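Local coordinates for uncharacterized protein YJL217W (Saccharomyces cerevisiae, PDB 3O12), which acts in the galactose metabolic pathway via the GAL83 protein and may control the level of the enolase ENO1, at residues T34-P39 and T68-H73; V49-D54 and L198-S203; T57-E62 and G187-T192; S95-A100 and C191-G196. One frame throughout, in Å; residues are numbered along the deposited sequence. Where two conformers were deposited one is given.

Contact 1 of 4, residues T34-P39 and T68-H73; sequences TWLNKP and TRDSGH. With SO4 (sulfate ion), chain C; SO4 (sulfate ion), chain D; SO4 (sulfate ion), chain E.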
# COMPACT_ATOMS: atom_id res chain seq x y z
N THR A 34 -5.86 5.74 -11.39
CA THR A 34 -5.33 5.15 -12.61
C THR A 34 -4.44 3.97 -12.21
O THR A 34 -3.67 4.06 -11.25
CB THR A 34 -4.45 6.17 -13.37
OG1 THR A 34 -5.23 7.33 -13.68
CG2 THR A 34 -3.91 5.58 -14.65
N TRP A 35 -4.56 2.86 -12.94
CA TRP A 35 -3.72 1.69 -12.65
C TRP A 35 -2.28 1.80 -13.11
O TRP A 35 -1.97 2.31 -14.20
CB TRP A 35 -4.32 0.43 -13.27
CG TRP A 35 -5.54 -0.08 -12.57
CD1 TRP A 35 -6.84 0.09 -12.96
CD2 TRP A 35 -5.57 -0.85 -11.37
NE1 TRP A 35 -7.68 -0.53 -12.07
CE2 TRP A 35 -6.93 -1.11 -11.08
CE3 TRP A 35 -4.59 -1.34 -10.51
CZ2 TRP A 35 -7.33 -1.84 -9.96
CZ3 TRP A 35 -4.98 -2.07 -9.39
CH2 TRP A 35 -6.34 -2.31 -9.13
N LEU A 36 -1.40 1.30 -12.24
CA LEU A 36 -0.07 0.85 -12.62
C LEU A 36 -0.14 -0.68 -12.56
O LEU A 36 -0.45 -1.25 -11.50
CB LEU A 36 0.99 1.37 -11.65
CG LEU A 36 2.42 0.94 -11.95
CD1 LEU A 36 2.94 1.61 -13.21
CD2 LEU A 36 3.33 1.26 -10.76
N ASN A 37 0.12 -1.33 -13.68
CA ASN A 37 0.04 -2.79 -13.76
C ASN A 37 -1.36 -3.31 -13.38
O ASN A 37 -1.51 -4.06 -12.42
CB ASN A 37 1.09 -3.44 -12.86
CG ASN A 37 2.50 -2.94 -13.14
OD1 ASN A 37 3.25 -2.60 -12.20
ND2 ASN A 37 2.88 -2.90 -14.41
N LYS A 38 -2.38 -2.93 -14.13
CA LYS A 38 -3.73 -3.41 -13.84
C LYS A 38 -3.75 -4.94 -13.86
O LYS A 38 -3.25 -5.55 -14.80
CB LYS A 38 -4.72 -2.88 -14.88
CG LYS A 38 -6.17 -3.22 -14.55
CD LYS A 38 -7.13 -2.61 -15.56
CE LYS A 38 -8.57 -2.91 -15.19
NZ LYS A 38 -9.52 -2.35 -16.20
N PRO A 39 -4.33 -5.56 -12.81
CA PRO A 39 -4.46 -7.03 -12.79
C PRO A 39 -5.36 -7.53 -13.92
O PRO A 39 -6.25 -6.82 -14.38
CB PRO A 39 -5.16 -7.31 -11.46
CG PRO A 39 -5.00 -6.09 -10.63
CD PRO A 39 -4.81 -4.93 -11.58
N THR A 68 15.61 -5.04 -8.92
CA THR A 68 14.57 -4.05 -8.83
C THR A 68 13.31 -4.63 -9.45
O THR A 68 13.38 -5.32 -10.47
CB THR A 68 14.99 -2.74 -9.54
OG1 THR A 68 16.13 -2.19 -8.85
CG2 THR A 68 13.86 -1.74 -9.53
N ARG A 69 12.18 -4.35 -8.82
CA ARG A 69 10.88 -4.80 -9.32
C ARG A 69 9.90 -3.64 -9.23
O ARG A 69 9.82 -2.97 -8.19
CB ARG A 69 10.33 -5.95 -8.47
CG ARG A 69 11.31 -7.10 -8.27
CD ARG A 69 11.18 -8.11 -9.38
NE ARG A 69 12.03 -9.28 -9.16
CZ ARG A 69 13.19 -9.48 -9.78
NH1 ARG A 69 13.63 -8.59 -10.66
NH2 ARG A 69 13.90 -10.57 -9.54
N ASP A 70 9.17 -3.41 -10.31
CA ASP A 70 8.15 -2.36 -10.35
C ASP A 70 6.89 -2.90 -11.01
O ASP A 70 6.20 -2.19 -11.74
CB ASP A 70 8.67 -1.14 -11.11
CG ASP A 70 7.94 0.15 -10.75
OD1 ASP A 70 7.73 0.43 -9.54
OD2 ASP A 70 7.59 0.91 -11.68
N SER A 71 6.60 -4.17 -10.73
CA SER A 71 5.53 -4.92 -11.40
C SER A 71 4.27 -5.12 -10.55
O SER A 71 3.30 -5.74 -10.98
CB SER A 71 6.06 -6.30 -11.80
OG SER A 71 6.60 -6.97 -10.66
N GLY A 72 4.29 -4.61 -9.32
CA GLY A 72 3.15 -4.77 -8.43
C GLY A 72 1.91 -4.03 -8.90
O GLY A 72 1.99 -3.10 -9.71
N HIS A 73 0.76 -4.43 -8.38
CA HIS A 73 -0.49 -3.77 -8.75
C HIS A 73 -0.72 -2.54 -7.89
O HIS A 73 -0.63 -2.62 -6.67
CB HIS A 73 -1.68 -4.73 -8.60
CG HIS A 73 -1.50 -6.05 -9.29
ND1 HIS A 73 -1.34 -6.15 -10.66
CD2 HIS A 73 -1.45 -7.31 -8.80
CE1 HIS A 73 -1.22 -7.43 -10.98
NE2 HIS A 73 -1.27 -8.15 -9.87
S SO4 C . -6.42 2.64 -15.96
O1 SO4 C . -6.54 3.86 -16.75
O2 SO4 C . -7.12 2.82 -14.69
O3 SO4 C . -7.00 1.52 -16.69
O4 SO4 C . -5.02 2.36 -15.69
S SO4 D . 9.72 -4.83 -13.25
O1 SO4 D . 10.73 -3.94 -12.68
O2 SO4 D . 8.41 -4.19 -13.20
O3 SO4 D . 10.07 -5.09 -14.65
O4 SO4 D . 9.69 -6.09 -12.52
S SO4 E . 16.87 -9.77 -11.95
O1 SO4 E . 18.23 -9.61 -11.44
O2 SO4 E . 16.23 -8.46 -12.07
O3 SO4 E . 16.92 -10.40 -13.27
O4 SO4 E . 16.11 -10.62 -11.05

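Contact 2 of 4, residues V49-D54 and L198-S203; sequences VTLETD and LKVTFS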
# COMPACT_ATOMS: atom_id res chain seq x y z
N VAL A 49 -13.06 -1.97 -4.84
CA VAL A 49 -12.30 -2.63 -5.89
C VAL A 49 -11.91 -4.02 -5.40
O VAL A 49 -11.36 -4.15 -4.31
CB VAL A 49 -11.02 -1.83 -6.23
CG1 VAL A 49 -10.05 -2.68 -7.05
CG2 VAL A 49 -11.38 -0.53 -6.95
N THR A 50 -12.20 -5.04 -6.19
CA THR A 50 -11.82 -6.40 -5.85
C THR A 50 -10.93 -6.96 -6.94
O THR A 50 -11.30 -6.96 -8.12
CB THR A 50 -13.06 -7.29 -5.69
OG1 THR A 50 -13.87 -6.78 -4.62
CG2 THR A 50 -12.65 -8.74 -5.38
N LEU A 51 -9.75 -7.43 -6.57
CA LEU A 51 -8.81 -7.92 -7.56
C LEU A 51 -8.26 -9.29 -7.18
O LEU A 51 -8.35 -9.71 -6.03
CB LEU A 51 -7.65 -6.93 -7.74
CG LEU A 51 -6.70 -6.66 -6.56
CD1 LEU A 51 -5.65 -7.76 -6.43
CD2 LEU A 51 -6.02 -5.31 -6.73
N GLU A 52 -7.72 -9.98 -8.18
CA GLU A 52 -6.89 -11.16 -7.97
C GLU A 52 -5.53 -10.83 -8.55
O GLU A 52 -5.44 -10.36 -9.68
CB GLU A 52 -7.48 -12.37 -8.68
CG GLU A 52 -6.59 -13.60 -8.64
CD GLU A 52 -7.23 -14.82 -9.28
OE1 GLU A 52 -8.47 -14.93 -9.21
OE2 GLU A 52 -6.50 -15.66 -9.84
N THR A 53 -4.46 -11.04 -7.77
CA THR A 53 -3.13 -10.68 -8.25
C THR A 53 -2.62 -11.58 -9.37
O THR A 53 -3.00 -12.75 -9.47
CB THR A 53 -2.07 -10.69 -7.12
OG1 THR A 53 -1.94 -12.02 -6.61
CG2 THR A 53 -2.47 -9.76 -5.98
N ASP A 54 -1.75 -11.01 -10.20
CA ASP A 54 -1.04 -11.78 -11.22
C ASP A 54 0.27 -12.33 -10.63
O ASP A 54 0.76 -11.82 -9.63
CB ASP A 54 -0.77 -10.91 -12.45
CG ASP A 54 -2.05 -10.41 -13.11
OD1 ASP A 54 -3.05 -11.16 -13.11
OD2 ASP A 54 -2.05 -9.28 -13.62
N LEU A 198 -3.79 -14.01 -5.27
CA LEU A 198 -4.22 -13.38 -4.03
C LEU A 198 -5.45 -12.51 -4.29
O LEU A 198 -5.42 -11.62 -5.13
CB LEU A 198 -3.10 -12.51 -3.45
CG LEU A 198 -3.52 -11.58 -2.30
CD1 LEU A 198 -3.98 -12.40 -1.11
CD2 LEU A 198 -2.37 -10.68 -1.89
N LYS A 199 -6.53 -12.79 -3.57
CA LYS A 199 -7.75 -12.01 -3.71
C LYS A 199 -7.83 -10.95 -2.62
O LYS A 199 -7.66 -11.25 -1.44
CB LYS A 199 -8.98 -12.92 -3.65
CG LYS A 199 -8.99 -14.04 -4.66
CD LYS A 199 -10.18 -14.96 -4.44
CE LYS A 199 -10.08 -16.23 -5.27
NZ LYS A 199 -10.24 -15.96 -6.72
N VAL A 200 -8.09 -9.71 -3.03
CA VAL A 200 -8.17 -8.59 -2.09
C VAL A 200 -9.30 -7.63 -2.47
O VAL A 200 -9.46 -7.28 -3.65
CB VAL A 200 -6.86 -7.76 -2.06
CG1 VAL A 200 -6.86 -6.82 -0.87
CG2 VAL A 200 -5.65 -8.67 -2.03
N THR A 201 -10.09 -7.21 -1.49
CA THR A 201 -11.06 -6.14 -1.68
C THR A 201 -10.65 -4.88 -0.93
O THR A 201 -10.32 -4.92 0.25
CB THR A 201 -12.46 -6.58 -1.23
OG1 THR A 201 -12.91 -7.64 -2.08
CG2 THR A 201 -13.44 -5.42 -1.33
N PHE A 202 -10.67 -3.76 -1.64
CA PHE A 202 -10.41 -2.45 -1.06
C PHE A 202 -11.70 -1.65 -1.02
O PHE A 202 -12.47 -1.67 -1.98
CB PHE A 202 -9.38 -1.69 -1.88
CG PHE A 202 -8.04 -2.39 -1.99
CD1 PHE A 202 -7.04 -2.16 -1.05
CD2 PHE A 202 -7.79 -3.28 -3.02
CE1 PHE A 202 -5.81 -2.81 -1.14
CE2 PHE A 202 -6.56 -3.93 -3.13
CZ PHE A 202 -5.58 -3.70 -2.19
N SER A 203 -11.93 -0.94 0.08
CA SER A 203 -13.15 -0.17 0.24
C SER A 203 -12.95 0.95 1.24
O SER A 203 -11.85 1.12 1.78
CB SER A 203 -14.30 -1.08 0.69
OG SER A 203 -14.05 -1.61 2.00

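Contact 3 of 4, residues T57-E62 and G187-T192; sequences TDFWRE and GPMACT. With EDO (1,2-ethanediol), chain H; EDO (1,2-ethanediol), chain G.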
# COMPACT_ATOMS: atom_id res chain seq x y z
N THR A 57 4.58 -10.47 -9.31
CA THR A 57 4.35 -9.04 -9.12
C THR A 57 4.98 -8.59 -7.79
O THR A 57 4.81 -9.25 -6.76
CB THR A 57 2.84 -8.69 -9.18
OG1 THR A 57 2.11 -9.57 -8.32
CG2 THR A 57 2.31 -8.85 -10.60
N ASP A 58 5.74 -7.50 -7.83
CA ASP A 58 6.47 -7.05 -6.64
C ASP A 58 6.90 -5.59 -6.78
O ASP A 58 6.94 -5.04 -7.89
CB ASP A 58 7.70 -7.96 -6.43
CG ASP A 58 8.25 -7.91 -5.00
OD1 ASP A 58 7.63 -7.30 -4.11
OD2 ASP A 58 9.32 -8.53 -4.79
N PHE A 59 7.25 -4.97 -5.65
CA PHE A 59 7.84 -3.64 -5.64
C PHE A 59 9.06 -3.70 -4.73
O PHE A 59 8.93 -3.99 -3.54
CB PHE A 59 6.87 -2.61 -5.05
CG PHE A 59 5.77 -2.19 -5.99
CD1 PHE A 59 6.05 -1.49 -7.16
CD2 PHE A 59 4.44 -2.44 -5.66
CE1 PHE A 59 5.02 -1.08 -8.01
CE2 PHE A 59 3.40 -2.04 -6.50
CZ PHE A 59 3.70 -1.36 -7.67
N TRP A 60 10.23 -3.43 -5.28
CA TRP A 60 11.47 -3.44 -4.51
C TRP A 60 12.54 -2.71 -5.30
O TRP A 60 12.57 -2.83 -6.52
CB TRP A 60 11.95 -4.88 -4.24
CG TRP A 60 13.12 -4.92 -3.30
CD1 TRP A 60 14.45 -5.07 -3.61
CD2 TRP A 60 13.05 -4.77 -1.87
NE1 TRP A 60 15.20 -5.05 -2.45
CE2 TRP A 60 14.37 -4.86 -1.38
CE3 TRP A 60 12.00 -4.58 -0.97
CZ2 TRP A 60 14.67 -4.76 -0.02
CZ3 TRP A 60 12.30 -4.48 0.39
CH2 TRP A 60 13.62 -4.57 0.85
N ARG A 61 13.41 -1.97 -4.62
CA ARG A 61 14.54 -1.35 -5.31
C ARG A 61 15.87 -1.63 -4.62
O ARG A 61 16.19 -1.03 -3.59
CB ARG A 61 14.36 0.17 -5.46
CG ARG A 61 13.69 0.58 -6.75
CD ARG A 61 13.72 2.10 -6.94
NE ARG A 61 14.98 2.61 -7.45
CZ ARG A 61 15.33 2.61 -8.74
NH1 ARG A 61 16.50 3.11 -9.12
NH2 ARG A 61 14.51 2.10 -9.65
N GLU A 62 16.61 -2.57 -5.20
CA GLU A 62 18.06 -2.76 -4.99
C GLU A 62 18.52 -3.38 -3.67
O GLU A 62 19.26 -4.36 -3.67
CB GLU A 62 18.82 -1.46 -5.24
CG GLU A 62 20.33 -1.59 -5.10
CD GLU A 62 20.92 -2.66 -6.01
OE1 GLU A 62 20.29 -2.99 -7.04
OE2 GLU A 62 22.01 -3.18 -5.69
N GLY A 187 -3.01 5.02 -3.10
CA GLY A 187 -4.10 4.09 -3.32
C GLY A 187 -3.74 2.63 -3.08
O GLY A 187 -2.60 2.31 -2.69
N PRO A 188 -4.70 1.74 -3.26
CA PRO A 188 -4.53 0.29 -3.10
C PRO A 188 -3.30 -0.28 -3.78
O PRO A 188 -2.95 0.09 -4.91
CB PRO A 188 -5.81 -0.27 -3.74
CG PRO A 188 -6.80 0.78 -3.46
CD PRO A 188 -6.06 2.06 -3.73
N MSE A 189 -2.64 -1.21 -3.10
CA MSE A 189 -1.52 -1.93 -3.66
C MSE A 189 -1.66 -3.41 -3.30
O MSE A 189 -2.13 -3.74 -2.22
CB MSE A 189 -0.23 -1.32 -3.09
CG MSE A 189 1.06 -2.08 -3.32
SE MSE A 189 1.43 -3.50 -2.03
CE MSE A 189 1.22 -2.63 -0.29
N ALA A 190 -1.26 -4.29 -4.22
CA ALA A 190 -1.21 -5.72 -3.91
C ALA A 190 -0.17 -6.41 -4.79
O ALA A 190 -0.02 -6.06 -5.97
CB ALA A 190 -2.59 -6.36 -4.08
N CYS A 191 0.53 -7.39 -4.22
CA CYS A 191 1.65 -8.06 -4.89
C CYS A 191 1.65 -9.54 -4.52
O CYS A 191 1.33 -9.90 -3.38
CB CYS A 191 3.01 -7.49 -4.43
SG CYS A 191 3.28 -5.78 -4.82
N THR A 192 2.01 -10.39 -5.48
CA THR A 192 2.43 -11.76 -5.20
C THR A 192 3.69 -12.04 -6.01
O THR A 192 3.61 -12.34 -7.20
CB THR A 192 1.35 -12.81 -5.55
OG1 THR A 192 0.75 -12.49 -6.81
CG2 THR A 192 0.28 -12.84 -4.48
C1 EDO H . 12.21 -8.46 -0.75
O1 EDO H . 12.07 -9.85 -0.46
C2 EDO H . 11.87 -8.22 -2.22
O2 EDO H . 10.48 -8.49 -2.43
C1 EDO G . 8.77 -6.29 1.19
O1 EDO G . 7.36 -6.43 1.39
C2 EDO G . 9.06 -6.26 -0.31
O2 EDO G . 8.37 -7.32 -0.99

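Contact 4 of 4, residues S95-A100 and C191-G196; sequences SLYDQA and CTPERG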
# COMPACT_ATOMS: atom_id res chain seq x y z
N SER A 95 0.11 -17.36 1.08
CA SER A 95 1.45 -17.78 0.65
C SER A 95 2.55 -16.79 0.97
O SER A 95 2.32 -15.58 1.08
CB SER A 95 1.45 -18.07 -0.86
OG SER A 95 0.43 -18.98 -1.22
N LEU A 96 3.77 -17.31 1.11
CA LEU A 96 4.96 -16.49 1.33
C LEU A 96 5.03 -15.31 0.36
O LEU A 96 4.94 -15.48 -0.86
CB LEU A 96 6.22 -17.35 1.22
CG LEU A 96 7.56 -16.65 1.46
CD1 LEU A 96 7.67 -16.15 2.89
CD2 LEU A 96 8.73 -17.57 1.11
N TYR A 97 5.20 -14.12 0.92
CA TYR A 97 5.37 -12.88 0.16
C TYR A 97 4.07 -12.24 -0.33
O TYR A 97 4.12 -11.16 -0.92
CB TYR A 97 6.36 -13.05 -1.01
CG TYR A 97 7.75 -13.47 -0.58
CD1 TYR A 97 8.47 -12.72 0.35
CD2 TYR A 97 8.36 -14.59 -1.12
CE1 TYR A 97 9.74 -13.09 0.73
CE2 TYR A 97 9.63 -14.97 -0.74
CZ TYR A 97 10.32 -14.22 0.19
OH TYR A 97 11.59 -14.59 0.57
N ASP A 98 2.93 -12.89 -0.11
CA ASP A 98 1.64 -12.27 -0.40
C ASP A 98 1.55 -10.94 0.35
O ASP A 98 1.81 -10.90 1.55
CB ASP A 98 0.48 -13.15 0.07
CG ASP A 98 0.21 -14.31 -0.86
OD1 ASP A 98 1.04 -14.57 -1.77
OD2 ASP A 98 -0.83 -14.97 -0.69
N GLN A 99 1.16 -9.88 -0.36
CA GLN A 99 1.11 -8.54 0.22
C GLN A 99 -0.09 -7.76 -0.27
O GLN A 99 -0.45 -7.82 -1.45
CB GLN A 99 2.32 -7.70 -0.22
CG GLN A 99 3.68 -8.33 -0.09
CD GLN A 99 4.71 -7.59 -0.93
OE1 GLN A 99 4.64 -6.36 -1.11
NE2 GLN A 99 5.65 -8.34 -1.49
N ALA A 100 -0.68 -6.97 0.61
CA ALA A 100 -1.67 -5.99 0.20
C ALA A 100 -1.70 -4.84 1.19
O ALA A 100 -1.37 -5.00 2.37
CB ALA A 100 -3.04 -6.63 0.06
N CYS A 191 0.53 -7.39 -4.22
CA CYS A 191 1.65 -8.06 -4.89
C CYS A 191 1.65 -9.54 -4.52
O CYS A 191 1.33 -9.90 -3.38
CB CYS A 191 3.01 -7.49 -4.43
SG CYS A 191 3.28 -5.78 -4.82
N THR A 192 2.01 -10.39 -5.48
CA THR A 192 2.43 -11.76 -5.20
C THR A 192 3.69 -12.04 -6.01
O THR A 192 3.61 -12.34 -7.20
CB THR A 192 1.35 -12.81 -5.55
OG1 THR A 192 0.75 -12.49 -6.81
CG2 THR A 192 0.28 -12.84 -4.48
N PRO A 193 4.86 -11.91 -5.38
CA PRO A 193 6.13 -12.08 -6.10
C PRO A 193 6.32 -13.45 -6.75
O PRO A 193 7.07 -13.55 -7.72
CB PRO A 193 7.19 -11.83 -5.01
CG PRO A 193 6.50 -10.89 -4.05
CD PRO A 193 5.05 -11.33 -4.04
N GLU A 194 5.64 -14.47 -6.25
CA GLU A 194 5.69 -15.80 -6.86
C GLU A 194 4.39 -16.15 -7.60
O GLU A 194 4.00 -15.44 -8.53
CB GLU A 194 6.08 -16.86 -5.83
CG GLU A 194 7.44 -16.60 -5.21
CD GLU A 194 7.91 -17.71 -4.29
OE1 GLU A 194 7.07 -18.28 -3.56
OE2 GLU A 194 9.12 -18.01 -4.29
N ARG A 195 3.71 -17.22 -7.20
CA ARG A 195 2.45 -17.57 -7.85
C ARG A 195 1.39 -16.52 -7.55
O ARG A 195 1.36 -15.93 -6.47
CB ARG A 195 1.98 -18.97 -7.43
CG ARG A 195 2.79 -20.10 -8.05
CD ARG A 195 2.24 -21.46 -7.68
NE ARG A 195 0.90 -21.69 -8.23
CZ ARG A 195 0.66 -22.24 -9.41
NH1 ARG A 195 -0.59 -22.40 -9.82
NH2 ARG A 195 1.67 -22.62 -10.19
N GLY A 196 0.53 -16.27 -8.53
CA GLY A 196 -0.51 -15.27 -8.37
C GLY A 196 -1.73 -15.82 -7.67
O GLY A 196 -1.70 -16.93 -7.13
O HOH W 1 3.91 -14.33 -3.41

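Contact 1 of 4, residues T34-P39 and T68-H73
His73 and Asn37 meet through a side-chain to backbone bond. The imidazole ND1 of His73 donates to the carbonyl O of Asn37 at 2.7 Å. The N-H...O angle is 174°, and the oxygen lies almost in the ring plane. The His73 CG stands beside its own backbone N, anti to the carbonyl carbon (chi1 -52°). This places the ring beside the 34-39 chain, and the second torsion turns ND1 toward it. The other ring nitrogen, NE2, is bonded to the backbone N of Asp54. Pro39 covers one face of the imidazole. Its CG lies 3.8 Å from the centroid of the His73 ring, 19° off the normal, a CH-pi contact. The Asn37 side chain reaches the backbone of 70-72, with CB 3.3 Å from Gly72 O. Leu36 adds a looser contact, CD2 to Asp70 OD2 at 4.4 Å, while that carboxylate is paired with Arg105. The segments join the end of strand 34-36 to the break in strand 68-78 at residues 71-72. The in-plane bond at ND1, a second bond at NE2 and the proline limit the rotation of the imidazole. With ND1 donating, NE2 facing a backbone N-H would be the acceptor, consistent with a neutral ring.

Contact 2 of 4, residues V49-D54 and L198-S203
Two neighbouring strands in the seven-stranded antiparallel sheet of a beta sandwich form this contact. Strand 48-52 runs against strand 199-208, and the short segments lie 163° apart in direction. Val49 with Phe202 and Leu51 with Val200 are hydrogen-bonded pairs. In the first, Phe202 N reaches Val49 O at 2.8 Å; in the second, Leu51 N reaches Val200 O at 2.9 Å. Thr50 with Thr201 and Glu52 with Lys199 are the non-hydrogen-bonded pairs.

The face that carries Val49, Leu51, Val200 and Phe202 is apolar and buried. It packs on strand 185-191, with Leu51 on Ala190 and Phe202 on Pro188, so it belongs to the interface between the two sheets. The CG of Leu51 sits between its backbone N and carbonyl carbon (chi1 65°). This torsion carries the branch toward strand 199-208, where CD2 meets the edge of the Phe202 ring at CE2, 3.9 Å away.

The other face is polar. The hydroxyls of Thr50 and Thr201 are hydrogen-bonded, OG1 to OG1, at 2.8 Å. The Glu52 and Lys199 chains run alongside each other. In the conformers given, Lys199 NZ comes 3.2 Å from Glu52 OE1. This weak salt bridge is doubtful as a fixed feature, since both side chains have a second conformer.

Past the strand end, Thr53 continues the pairing. Its backbone N donates to Leu198 O, and its hydroxyl is also bonded to Thr192 OG1. That same hydroxyl, Thr53 OG1, accepts from Leu198 N at 3.0 Å.

Contact 3 of 4, residues T57-E62 and G187-T192
Met189, a selenomethionine, meets Phe59 on one face of the nine-stranded antiparallel sheet of this beta sandwich. Strands 59-61 and 185-191 both pair with strand 68-78, and this contact is made by side chains and by the loop before strand 59-61. The CG of Met189 lies 3.9 Å from Phe59 CE2. The two side chains pass each other antiparallel, and both also touch Met103.

Cys191 comes next on this side of the strand. Its SG comes within 3.6 Å of Phe59 CD2. The sulfur is 4.7 Å from the centroid of the Phe59 ring and 59° off its normal, an oblique sulfur-aromatic contact. The CB of Cys191 rests against Thr57 O at 3.4 Å. Met189 and Cys191 thus touch neighbouring atoms, CE2 and CD2, of one ring.

Thr192 closes the segment with two bonds to Thr57. Thr57 N donates to Thr192 O at 3.0 Å, from well above the carbonyl plane. The Thr192 hydroxyl is held by Thr53.

Nearby, Asp58 and Trp60 hold two ethanediol molecules, probably from the crystallisation liquor. One has its O2 2.6 Å from Asp58 OD2 and a carbon over a face of the Trp60 ring.

The Thr57 hydroxyl lies between its own backbone N and carbonyl carbon (chi1 50°). There it can donate to Asp54 O while Thr192 N donates to Thr57 OG1 at 3.0 Å, with a nearly straight angle of 174°.

Contact 4 of 4, residues S95-A100 and C191-G196
Gln99 N donates to Cys191 O at 3.0 Å, and Cys191 N returns a bond to Gln99 O, also at 3.0 Å. The two residues form one antiparallel hydrogen-bonded pair. It joins strands 99-100 and 185-191 of the nine-stranded antiparallel sheet. Before it, Ser95 to Asp98 make a type II beta turn, closed by Asp98 N to Ser95 O.

The Gln99 side chain lies against the 191-196 loop. Its NE2 donates to Tyr97 O at 3.3 Å, in the carbonyl plane and close to the plane of the amide. NE2 also makes a weak hydrogen bond to Asp58 OD1, while OE1 accepts from Lys113 NZ. Both ends of the amide therefore have partners, though those of NE2 are long or weak. Pro193 crosses this side chain at about a right angle, with CG 3.7 Å from Gln99 NE2.

Tyr97 sits in the turn with a positive phi. Its CB packs on Pro193 CD at 3.7 Å, and Glu194 CD lies near the edge of its ring, 4.5 Å from CD2. The OD1 of Asp98 approaches the methyl CG2 of Thr192 at 3.3 Å. A water donates to Leu96 O at 3.0 Å. It also makes weak bonds to Asp98 OD1 and Glu194 N, so it bridges the turn and the loop.

The two backbone bonds thus lie at the strand ends, where they set the register. Beyond them the turn and the loop meet through proline packing and a bridging water.

In the fold
All four contacts lie in one sandwich of two antiparallel sheets. Contact 2 belongs to the seven-stranded sheet, and contacts 1, 3 and 4 reach the other. Contacts 1 and 3 have centres about 7 Å apart and share backbone bonds, such as Ser71 N to Asp58 O at 3.0 Å. Contacts 3 and 4 share Cys191 and Thr192, with centres about 9 Å apart. Two polar links tie contact 2 to the rest: His73 NE2 to Asp54 N (2.9 Å) leads to contact 1, and Thr53 OG1 to Thr192 OG1 (2.7 Å) leads to contacts 3 and 4. Ethanediol molecules lie by Asp58, Trp60 and Gln99, beside contacts 3 and 4.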